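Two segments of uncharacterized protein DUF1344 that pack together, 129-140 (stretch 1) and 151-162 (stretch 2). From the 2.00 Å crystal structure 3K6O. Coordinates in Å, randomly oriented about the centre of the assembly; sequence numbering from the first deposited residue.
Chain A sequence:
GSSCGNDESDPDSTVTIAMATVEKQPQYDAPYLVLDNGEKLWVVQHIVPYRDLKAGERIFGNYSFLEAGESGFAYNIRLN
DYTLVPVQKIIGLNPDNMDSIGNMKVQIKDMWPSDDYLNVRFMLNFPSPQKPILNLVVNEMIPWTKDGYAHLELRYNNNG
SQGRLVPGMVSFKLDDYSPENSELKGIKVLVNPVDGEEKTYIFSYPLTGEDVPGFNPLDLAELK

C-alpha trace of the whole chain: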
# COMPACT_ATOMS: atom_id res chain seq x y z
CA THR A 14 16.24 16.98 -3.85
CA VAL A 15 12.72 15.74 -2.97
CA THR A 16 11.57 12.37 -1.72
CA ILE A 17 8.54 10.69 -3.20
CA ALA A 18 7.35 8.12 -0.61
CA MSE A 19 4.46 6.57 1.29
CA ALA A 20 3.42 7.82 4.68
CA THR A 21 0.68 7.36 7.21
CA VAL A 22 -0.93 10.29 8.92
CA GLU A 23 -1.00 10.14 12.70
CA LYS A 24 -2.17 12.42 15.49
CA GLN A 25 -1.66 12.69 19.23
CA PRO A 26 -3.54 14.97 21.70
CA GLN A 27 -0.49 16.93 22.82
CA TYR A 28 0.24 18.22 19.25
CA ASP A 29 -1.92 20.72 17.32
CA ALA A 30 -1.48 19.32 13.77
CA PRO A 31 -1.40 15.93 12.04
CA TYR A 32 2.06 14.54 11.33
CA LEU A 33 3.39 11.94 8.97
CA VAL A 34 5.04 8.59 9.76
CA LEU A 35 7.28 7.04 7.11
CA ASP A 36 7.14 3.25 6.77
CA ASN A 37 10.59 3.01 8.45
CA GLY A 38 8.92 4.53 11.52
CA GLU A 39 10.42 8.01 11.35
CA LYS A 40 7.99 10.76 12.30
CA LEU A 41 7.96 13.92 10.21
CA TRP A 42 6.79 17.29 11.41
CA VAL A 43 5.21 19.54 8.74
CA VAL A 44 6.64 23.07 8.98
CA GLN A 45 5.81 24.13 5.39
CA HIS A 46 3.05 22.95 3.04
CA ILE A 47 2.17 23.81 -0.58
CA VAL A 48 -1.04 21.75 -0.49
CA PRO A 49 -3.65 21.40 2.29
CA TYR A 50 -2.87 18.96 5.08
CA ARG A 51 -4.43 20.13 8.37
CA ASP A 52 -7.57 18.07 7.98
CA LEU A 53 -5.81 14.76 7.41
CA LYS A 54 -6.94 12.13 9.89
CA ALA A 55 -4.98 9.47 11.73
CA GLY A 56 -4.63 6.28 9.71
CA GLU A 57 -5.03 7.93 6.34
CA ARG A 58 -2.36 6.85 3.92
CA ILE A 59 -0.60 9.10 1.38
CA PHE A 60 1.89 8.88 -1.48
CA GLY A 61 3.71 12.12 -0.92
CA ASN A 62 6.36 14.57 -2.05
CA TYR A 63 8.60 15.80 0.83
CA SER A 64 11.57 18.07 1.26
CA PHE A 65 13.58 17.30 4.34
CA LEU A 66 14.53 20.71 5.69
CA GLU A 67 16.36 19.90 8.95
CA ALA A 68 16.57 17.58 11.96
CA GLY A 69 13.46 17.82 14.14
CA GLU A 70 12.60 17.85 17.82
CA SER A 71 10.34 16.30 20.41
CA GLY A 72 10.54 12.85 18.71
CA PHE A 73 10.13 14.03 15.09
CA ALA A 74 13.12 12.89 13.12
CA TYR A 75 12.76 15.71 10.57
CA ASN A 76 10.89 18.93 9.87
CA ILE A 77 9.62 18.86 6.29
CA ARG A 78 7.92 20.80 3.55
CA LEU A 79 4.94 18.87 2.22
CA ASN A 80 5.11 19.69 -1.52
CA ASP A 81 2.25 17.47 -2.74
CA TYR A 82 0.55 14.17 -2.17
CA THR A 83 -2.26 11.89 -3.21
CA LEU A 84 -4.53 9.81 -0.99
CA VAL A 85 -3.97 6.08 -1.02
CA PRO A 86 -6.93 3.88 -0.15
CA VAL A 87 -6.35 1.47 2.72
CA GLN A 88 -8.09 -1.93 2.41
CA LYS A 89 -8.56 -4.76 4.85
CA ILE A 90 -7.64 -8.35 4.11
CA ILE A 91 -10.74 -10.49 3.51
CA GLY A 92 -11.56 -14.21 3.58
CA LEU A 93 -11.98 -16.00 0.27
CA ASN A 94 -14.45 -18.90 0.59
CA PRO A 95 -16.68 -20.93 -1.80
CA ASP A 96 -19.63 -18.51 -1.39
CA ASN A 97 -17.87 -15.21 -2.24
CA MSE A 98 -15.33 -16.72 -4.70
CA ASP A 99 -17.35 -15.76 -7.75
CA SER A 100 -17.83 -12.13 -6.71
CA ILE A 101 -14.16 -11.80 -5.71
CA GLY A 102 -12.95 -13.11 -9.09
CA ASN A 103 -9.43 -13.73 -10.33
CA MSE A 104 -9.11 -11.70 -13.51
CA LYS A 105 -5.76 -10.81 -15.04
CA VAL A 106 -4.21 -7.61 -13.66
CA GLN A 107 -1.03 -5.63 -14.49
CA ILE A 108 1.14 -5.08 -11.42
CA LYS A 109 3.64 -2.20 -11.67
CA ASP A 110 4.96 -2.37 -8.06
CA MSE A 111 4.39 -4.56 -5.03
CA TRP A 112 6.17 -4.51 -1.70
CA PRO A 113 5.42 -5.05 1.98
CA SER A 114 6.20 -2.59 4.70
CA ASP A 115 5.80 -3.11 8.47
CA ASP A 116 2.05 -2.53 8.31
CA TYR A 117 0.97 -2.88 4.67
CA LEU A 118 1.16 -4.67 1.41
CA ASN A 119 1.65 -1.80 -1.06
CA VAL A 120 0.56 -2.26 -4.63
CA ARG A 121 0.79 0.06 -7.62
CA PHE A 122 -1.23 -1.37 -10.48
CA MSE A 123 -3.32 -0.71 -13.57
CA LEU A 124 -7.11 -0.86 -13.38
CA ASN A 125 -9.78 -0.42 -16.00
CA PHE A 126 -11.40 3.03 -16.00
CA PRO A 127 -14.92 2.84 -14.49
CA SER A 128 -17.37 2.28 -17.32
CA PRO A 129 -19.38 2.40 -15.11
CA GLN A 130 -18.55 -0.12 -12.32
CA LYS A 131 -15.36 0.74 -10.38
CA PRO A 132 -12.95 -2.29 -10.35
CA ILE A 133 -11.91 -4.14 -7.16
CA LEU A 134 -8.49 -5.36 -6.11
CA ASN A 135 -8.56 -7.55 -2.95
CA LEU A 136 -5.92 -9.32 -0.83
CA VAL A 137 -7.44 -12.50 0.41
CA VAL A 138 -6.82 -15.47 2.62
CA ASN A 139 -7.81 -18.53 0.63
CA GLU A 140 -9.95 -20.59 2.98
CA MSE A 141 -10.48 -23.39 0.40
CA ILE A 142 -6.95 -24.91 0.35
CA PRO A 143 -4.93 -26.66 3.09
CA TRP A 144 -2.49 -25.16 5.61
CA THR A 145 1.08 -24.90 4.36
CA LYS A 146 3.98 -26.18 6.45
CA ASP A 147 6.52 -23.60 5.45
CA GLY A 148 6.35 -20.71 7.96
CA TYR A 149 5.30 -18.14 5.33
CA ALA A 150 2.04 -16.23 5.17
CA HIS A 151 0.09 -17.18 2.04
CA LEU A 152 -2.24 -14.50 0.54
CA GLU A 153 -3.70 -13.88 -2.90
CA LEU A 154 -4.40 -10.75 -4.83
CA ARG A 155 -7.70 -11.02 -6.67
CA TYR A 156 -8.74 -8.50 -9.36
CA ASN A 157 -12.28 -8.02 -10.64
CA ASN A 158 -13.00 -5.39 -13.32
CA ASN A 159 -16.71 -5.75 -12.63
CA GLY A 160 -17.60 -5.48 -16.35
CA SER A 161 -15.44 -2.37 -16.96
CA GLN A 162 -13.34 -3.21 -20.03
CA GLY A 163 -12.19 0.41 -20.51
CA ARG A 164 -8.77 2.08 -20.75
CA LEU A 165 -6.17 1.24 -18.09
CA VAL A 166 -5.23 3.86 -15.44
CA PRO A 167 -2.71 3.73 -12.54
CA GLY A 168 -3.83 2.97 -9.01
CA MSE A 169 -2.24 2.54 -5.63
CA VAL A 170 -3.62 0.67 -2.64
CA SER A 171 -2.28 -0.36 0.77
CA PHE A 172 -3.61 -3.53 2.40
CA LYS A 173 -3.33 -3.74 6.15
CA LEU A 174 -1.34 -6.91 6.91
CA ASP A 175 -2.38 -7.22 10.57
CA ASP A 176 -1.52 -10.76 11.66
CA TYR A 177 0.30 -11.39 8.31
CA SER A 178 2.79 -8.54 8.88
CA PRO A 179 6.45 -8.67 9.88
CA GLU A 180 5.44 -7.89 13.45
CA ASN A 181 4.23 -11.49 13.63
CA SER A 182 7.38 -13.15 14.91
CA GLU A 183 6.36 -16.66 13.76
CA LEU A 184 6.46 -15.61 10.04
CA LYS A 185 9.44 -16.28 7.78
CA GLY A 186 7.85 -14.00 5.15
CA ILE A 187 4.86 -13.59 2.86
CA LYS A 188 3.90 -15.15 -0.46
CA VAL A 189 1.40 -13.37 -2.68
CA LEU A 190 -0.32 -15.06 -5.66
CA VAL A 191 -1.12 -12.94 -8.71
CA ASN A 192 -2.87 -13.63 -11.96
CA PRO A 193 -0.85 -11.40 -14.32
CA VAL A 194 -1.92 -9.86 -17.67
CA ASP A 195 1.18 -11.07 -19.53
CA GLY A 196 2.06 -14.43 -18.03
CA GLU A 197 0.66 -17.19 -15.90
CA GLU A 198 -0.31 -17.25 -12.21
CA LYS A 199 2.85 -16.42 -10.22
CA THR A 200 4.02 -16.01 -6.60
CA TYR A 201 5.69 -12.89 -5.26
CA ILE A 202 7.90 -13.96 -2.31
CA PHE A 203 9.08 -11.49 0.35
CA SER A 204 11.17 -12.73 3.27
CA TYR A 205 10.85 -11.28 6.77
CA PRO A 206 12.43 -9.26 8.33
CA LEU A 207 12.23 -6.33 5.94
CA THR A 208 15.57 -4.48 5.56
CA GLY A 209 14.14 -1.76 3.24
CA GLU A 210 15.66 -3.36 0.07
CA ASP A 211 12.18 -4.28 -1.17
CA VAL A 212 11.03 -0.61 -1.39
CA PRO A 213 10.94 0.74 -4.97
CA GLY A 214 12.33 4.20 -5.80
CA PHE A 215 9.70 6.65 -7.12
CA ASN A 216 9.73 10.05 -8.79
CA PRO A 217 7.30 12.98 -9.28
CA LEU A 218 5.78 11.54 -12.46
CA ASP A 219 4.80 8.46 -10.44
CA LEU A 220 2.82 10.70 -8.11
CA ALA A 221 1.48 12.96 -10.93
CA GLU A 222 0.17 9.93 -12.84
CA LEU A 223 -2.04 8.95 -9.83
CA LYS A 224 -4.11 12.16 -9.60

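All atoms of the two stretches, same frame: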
# COMPACT_ATOMS: atom_id res chain seq x y z
N PRO A 129 -19.44 1.44 -16.24
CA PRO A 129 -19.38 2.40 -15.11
C PRO A 129 -18.82 1.81 -13.80
O PRO A 129 -18.21 2.55 -13.00
CB PRO A 129 -20.84 2.81 -14.92
CG PRO A 129 -21.64 1.58 -15.35
CD PRO A 129 -20.75 0.75 -16.29
N GLN A 130 -19.02 0.52 -13.56
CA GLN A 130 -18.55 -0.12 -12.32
C GLN A 130 -17.06 0.14 -12.03
O GLN A 130 -16.22 0.03 -12.91
CB GLN A 130 -18.82 -1.63 -12.36
CG GLN A 130 -20.26 -1.99 -12.05
CD GLN A 130 -20.61 -1.64 -10.61
OE1 GLN A 130 -21.18 -0.57 -10.34
NE2 GLN A 130 -20.22 -2.51 -9.68
N LYS A 131 -16.75 0.50 -10.80
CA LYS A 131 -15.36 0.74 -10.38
C LYS A 131 -14.68 -0.59 -9.96
O LYS A 131 -15.14 -1.24 -9.02
CB LYS A 131 -15.34 1.78 -9.26
CG LYS A 131 -14.11 1.81 -8.37
CD LYS A 131 -12.89 2.53 -8.95
CE LYS A 131 -11.67 2.38 -7.98
NZ LYS A 131 -10.69 3.51 -7.99
N PRO A 132 -13.58 -1.00 -10.66
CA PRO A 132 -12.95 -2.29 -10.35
C PRO A 132 -12.46 -2.47 -8.91
O PRO A 132 -12.13 -1.49 -8.23
CB PRO A 132 -11.73 -2.32 -11.29
CG PRO A 132 -12.03 -1.40 -12.36
CD PRO A 132 -12.83 -0.29 -11.70
N ILE A 133 -12.38 -3.74 -8.50
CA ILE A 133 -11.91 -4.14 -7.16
C ILE A 133 -10.60 -4.95 -7.24
O ILE A 133 -10.45 -5.86 -8.08
CB ILE A 133 -13.00 -4.99 -6.39
CG1 ILE A 133 -13.42 -6.26 -7.15
CG2 ILE A 133 -14.24 -4.17 -6.15
CD1 ILE A 133 -14.40 -7.16 -6.35
N LEU A 134 -9.65 -4.55 -6.42
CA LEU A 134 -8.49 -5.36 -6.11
C LEU A 134 -8.54 -5.76 -4.61
O LEU A 134 -8.47 -4.90 -3.73
CB LEU A 134 -7.21 -4.58 -6.40
CG LEU A 134 -5.91 -5.40 -6.28
CD1 LEU A 134 -5.79 -6.48 -7.39
CD2 LEU A 134 -4.67 -4.52 -6.27
N ASN A 135 -8.62 -7.06 -4.33
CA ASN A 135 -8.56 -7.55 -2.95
C ASN A 135 -7.32 -8.42 -2.64
O ASN A 135 -6.71 -9.05 -3.53
CB ASN A 135 -9.80 -8.39 -2.66
CG ASN A 135 -11.05 -7.56 -2.50
OD1 ASN A 135 -11.96 -7.58 -3.37
ND2 ASN A 135 -11.15 -6.87 -1.42
N LEU A 136 -6.97 -8.46 -1.38
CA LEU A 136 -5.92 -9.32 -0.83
C LEU A 136 -6.61 -10.28 0.11
O LEU A 136 -7.21 -9.87 1.10
CB LEU A 136 -4.90 -8.52 -0.04
CG LEU A 136 -3.64 -9.27 0.44
CD1 LEU A 136 -2.85 -9.81 -0.75
CD2 LEU A 136 -2.79 -8.36 1.30
N VAL A 137 -6.59 -11.56 -0.25
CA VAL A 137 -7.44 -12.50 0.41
C VAL A 137 -6.66 -13.60 1.05
O VAL A 137 -5.58 -13.95 0.60
CB VAL A 137 -8.42 -13.09 -0.61
CG1 VAL A 137 -9.06 -11.94 -1.45
CG2 VAL A 137 -7.70 -14.11 -1.47
N VAL A 138 -7.22 -14.16 2.11
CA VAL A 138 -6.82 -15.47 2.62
C VAL A 138 -7.68 -16.55 2.01
O VAL A 138 -8.90 -16.51 2.15
CB VAL A 138 -6.95 -15.54 4.14
CG1 VAL A 138 -6.48 -16.96 4.73
CG2 VAL A 138 -6.20 -14.37 4.79
N ASN A 139 -7.06 -17.50 1.32
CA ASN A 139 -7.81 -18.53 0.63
C ASN A 139 -8.19 -19.61 1.62
O ASN A 139 -7.33 -20.39 2.05
CB ASN A 139 -6.96 -19.13 -0.50
CG ASN A 139 -7.78 -20.03 -1.45
OD1 ASN A 139 -8.75 -20.59 -1.02
ND2 ASN A 139 -7.34 -20.20 -2.72
N GLU A 140 -9.47 -19.67 1.97
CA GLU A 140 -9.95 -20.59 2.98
C GLU A 140 -10.35 -21.95 2.40
O GLU A 140 -10.88 -22.79 3.14
CB GLU A 140 -11.11 -19.96 3.76
CG GLU A 140 -10.70 -18.66 4.49
CD GLU A 140 -11.86 -17.89 5.07
OE1 GLU A 140 -12.99 -18.27 4.80
OE2 GLU A 140 -11.66 -16.90 5.82
N HIS A 151 0.57 -17.03 3.39
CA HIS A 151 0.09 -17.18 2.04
C HIS A 151 -1.23 -16.40 1.78
O HIS A 151 -2.28 -16.71 2.37
CB HIS A 151 -0.11 -18.66 1.73
CG HIS A 151 1.14 -19.47 1.88
ND1 HIS A 151 1.89 -19.88 0.81
CD2 HIS A 151 1.77 -19.93 2.99
CE1 HIS A 151 2.92 -20.58 1.25
NE2 HIS A 151 2.87 -20.63 2.57
N LEU A 152 -1.14 -15.40 0.91
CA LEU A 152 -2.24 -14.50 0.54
C LEU A 152 -2.37 -14.46 -0.98
O LEU A 152 -1.41 -14.81 -1.74
CB LEU A 152 -1.96 -13.08 1.06
CG LEU A 152 -1.80 -12.95 2.55
CD1 LEU A 152 -1.35 -11.53 2.99
CD2 LEU A 152 -3.02 -13.45 3.33
N GLU A 153 -3.53 -14.00 -1.46
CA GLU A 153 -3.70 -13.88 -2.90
C GLU A 153 -4.29 -12.55 -3.24
O GLU A 153 -5.17 -12.05 -2.54
CB GLU A 153 -4.58 -15.01 -3.46
CG GLU A 153 -4.23 -16.42 -2.94
CD GLU A 153 -5.06 -17.53 -3.62
OE1 GLU A 153 -5.86 -17.18 -4.53
OE2 GLU A 153 -4.91 -18.72 -3.23
N LEU A 154 -3.80 -11.96 -4.31
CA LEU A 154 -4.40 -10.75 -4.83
C LEU A 154 -5.40 -11.17 -5.90
O LEU A 154 -5.06 -11.93 -6.79
CB LEU A 154 -3.37 -9.83 -5.48
CG LEU A 154 -2.60 -8.76 -4.73
CD1 LEU A 154 -1.73 -8.06 -5.81
CD2 LEU A 154 -3.48 -7.77 -3.96
N ARG A 155 -6.61 -10.66 -5.80
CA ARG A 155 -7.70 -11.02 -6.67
C ARG A 155 -8.25 -9.73 -7.30
O ARG A 155 -8.71 -8.84 -6.58
CB ARG A 155 -8.77 -11.75 -5.86
CG ARG A 155 -8.30 -13.07 -5.24
CD ARG A 155 -7.90 -14.03 -6.37
NE ARG A 155 -7.77 -15.44 -5.94
CZ ARG A 155 -8.66 -16.40 -6.14
NH1 ARG A 155 -9.82 -16.18 -6.76
NH2 ARG A 155 -8.36 -17.63 -5.76
N TYR A 156 -8.21 -9.65 -8.63
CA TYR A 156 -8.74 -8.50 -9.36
C TYR A 156 -10.08 -8.83 -10.01
O TYR A 156 -10.26 -9.92 -10.57
CB TYR A 156 -7.75 -8.04 -10.45
CG TYR A 156 -8.22 -6.87 -11.31
CD1 TYR A 156 -8.43 -5.62 -10.76
CD2 TYR A 156 -8.45 -7.02 -12.68
CE1 TYR A 156 -8.81 -4.55 -11.54
CE2 TYR A 156 -8.86 -5.96 -13.46
CZ TYR A 156 -9.03 -4.72 -12.88
OH TYR A 156 -9.45 -3.66 -13.61
N ASN A 157 -11.02 -7.89 -9.94
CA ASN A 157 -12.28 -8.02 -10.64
C ASN A 157 -12.58 -6.68 -11.30
O ASN A 157 -12.67 -5.67 -10.61
CB ASN A 157 -13.41 -8.45 -9.71
CG ASN A 157 -14.56 -9.09 -10.45
OD1 ASN A 157 -14.73 -8.90 -11.66
ND2 ASN A 157 -15.36 -9.89 -9.74
N ASN A 158 -12.70 -6.65 -12.63
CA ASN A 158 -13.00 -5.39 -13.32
C ASN A 158 -14.48 -5.05 -13.31
O ASN A 158 -14.87 -3.94 -13.70
CB ASN A 158 -12.44 -5.37 -14.74
CG ASN A 158 -13.08 -6.37 -15.66
OD1 ASN A 158 -14.15 -6.91 -15.38
ND2 ASN A 158 -12.41 -6.64 -16.76
N ASN A 159 -15.29 -5.99 -12.83
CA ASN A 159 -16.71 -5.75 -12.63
C ASN A 159 -17.33 -5.22 -13.92
O ASN A 159 -18.00 -4.22 -13.91
CB ASN A 159 -16.90 -4.74 -11.47
CG ASN A 159 -16.68 -5.37 -10.08
OD1 ASN A 159 -16.79 -6.59 -9.92
ND2 ASN A 159 -16.39 -4.54 -9.09
N GLY A 160 -17.05 -5.88 -15.04
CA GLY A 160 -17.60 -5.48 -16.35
C GLY A 160 -16.87 -4.35 -17.08
O GLY A 160 -16.95 -4.27 -18.31
N SER A 161 -16.17 -3.49 -16.35
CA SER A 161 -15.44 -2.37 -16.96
C SER A 161 -14.22 -2.82 -17.77
O SER A 161 -13.18 -3.20 -17.20
CB SER A 161 -14.99 -1.40 -15.89
OG SER A 161 -16.11 -0.80 -15.28
N GLN A 162 -14.36 -2.79 -19.09
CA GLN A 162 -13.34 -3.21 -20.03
C GLN A 162 -12.52 -2.02 -20.53
O GLN A 162 -11.66 -2.18 -21.40
CB GLN A 162 -13.99 -3.88 -21.24
CG GLN A 162 -14.90 -5.10 -20.96
CD GLN A 162 -15.64 -5.57 -22.21
OE1 GLN A 162 -16.01 -4.77 -23.08
NE2 GLN A 162 -15.86 -6.87 -22.31
O HOH W 1 -4.24 -17.99 1.18

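Three residues cover the most surface here, Asn159, Ile133 and Glu153, and each illustrates a different way of holding two antiparallel strands together.

Ile133 opens the ladder. Its N donates to Asn157 O at 2.9 Å and its O accepts from Asn157 N at 2.8 Å, a nearly straight pair that is repeated by Asn135 with Arg155 and by Val137 with Glu153. Between these pairs the backbone still makes contact: Leu154 CA lies 3.1 Å from Asn135 O in a CA-H...O contact. The Ile133 side chain packs over its partner, CG1 to Asn157 CB at 3.4 Å, and its CG2 reaches Asn159 ND2 at 3.7 Å.

Asn159 sits in the type I' turn from Asn158 to Ser161, with positive phi and its CA-to-CB bond directed toward stretch 1. The turn is tied by Ser161 N to Asn158 O at 3.0 Å, and Asn159 N is held by Asn157 OD1 at 3.2 Å. Asn159 O lies 3.1 Å from Gln130 CB, while Ser161 OG donates to Gln130 O at a short 2.5 Å, anchoring the loop ahead of the strand.

Glu153 works at the other end. Its OE2 accepts from Asn139 ND2 at 2.9 Å, across the strands, while its OE1 takes both Arg155 NH2 (2.8 Å) and Arg155 NE (2.9 Å) in a salt bridge along its own strand. The carboxylate thus links Asn139 and Arg155, and Val137 packs beside this polar network, its CG2 being 3.8 Å from Glu153 CB and 4.0 Å from Arg155 CG.

The face bearing Leu134, Leu136, Leu154 and Tyr156 is buried and largely apolar: Leu136 CD1 meets Leu154 CD2 at 3.9 Å. Beyond the last bridge, a water takes over, accepting from Asn139 N at 2.9 Å and donating to His151 O at 2.6 Å.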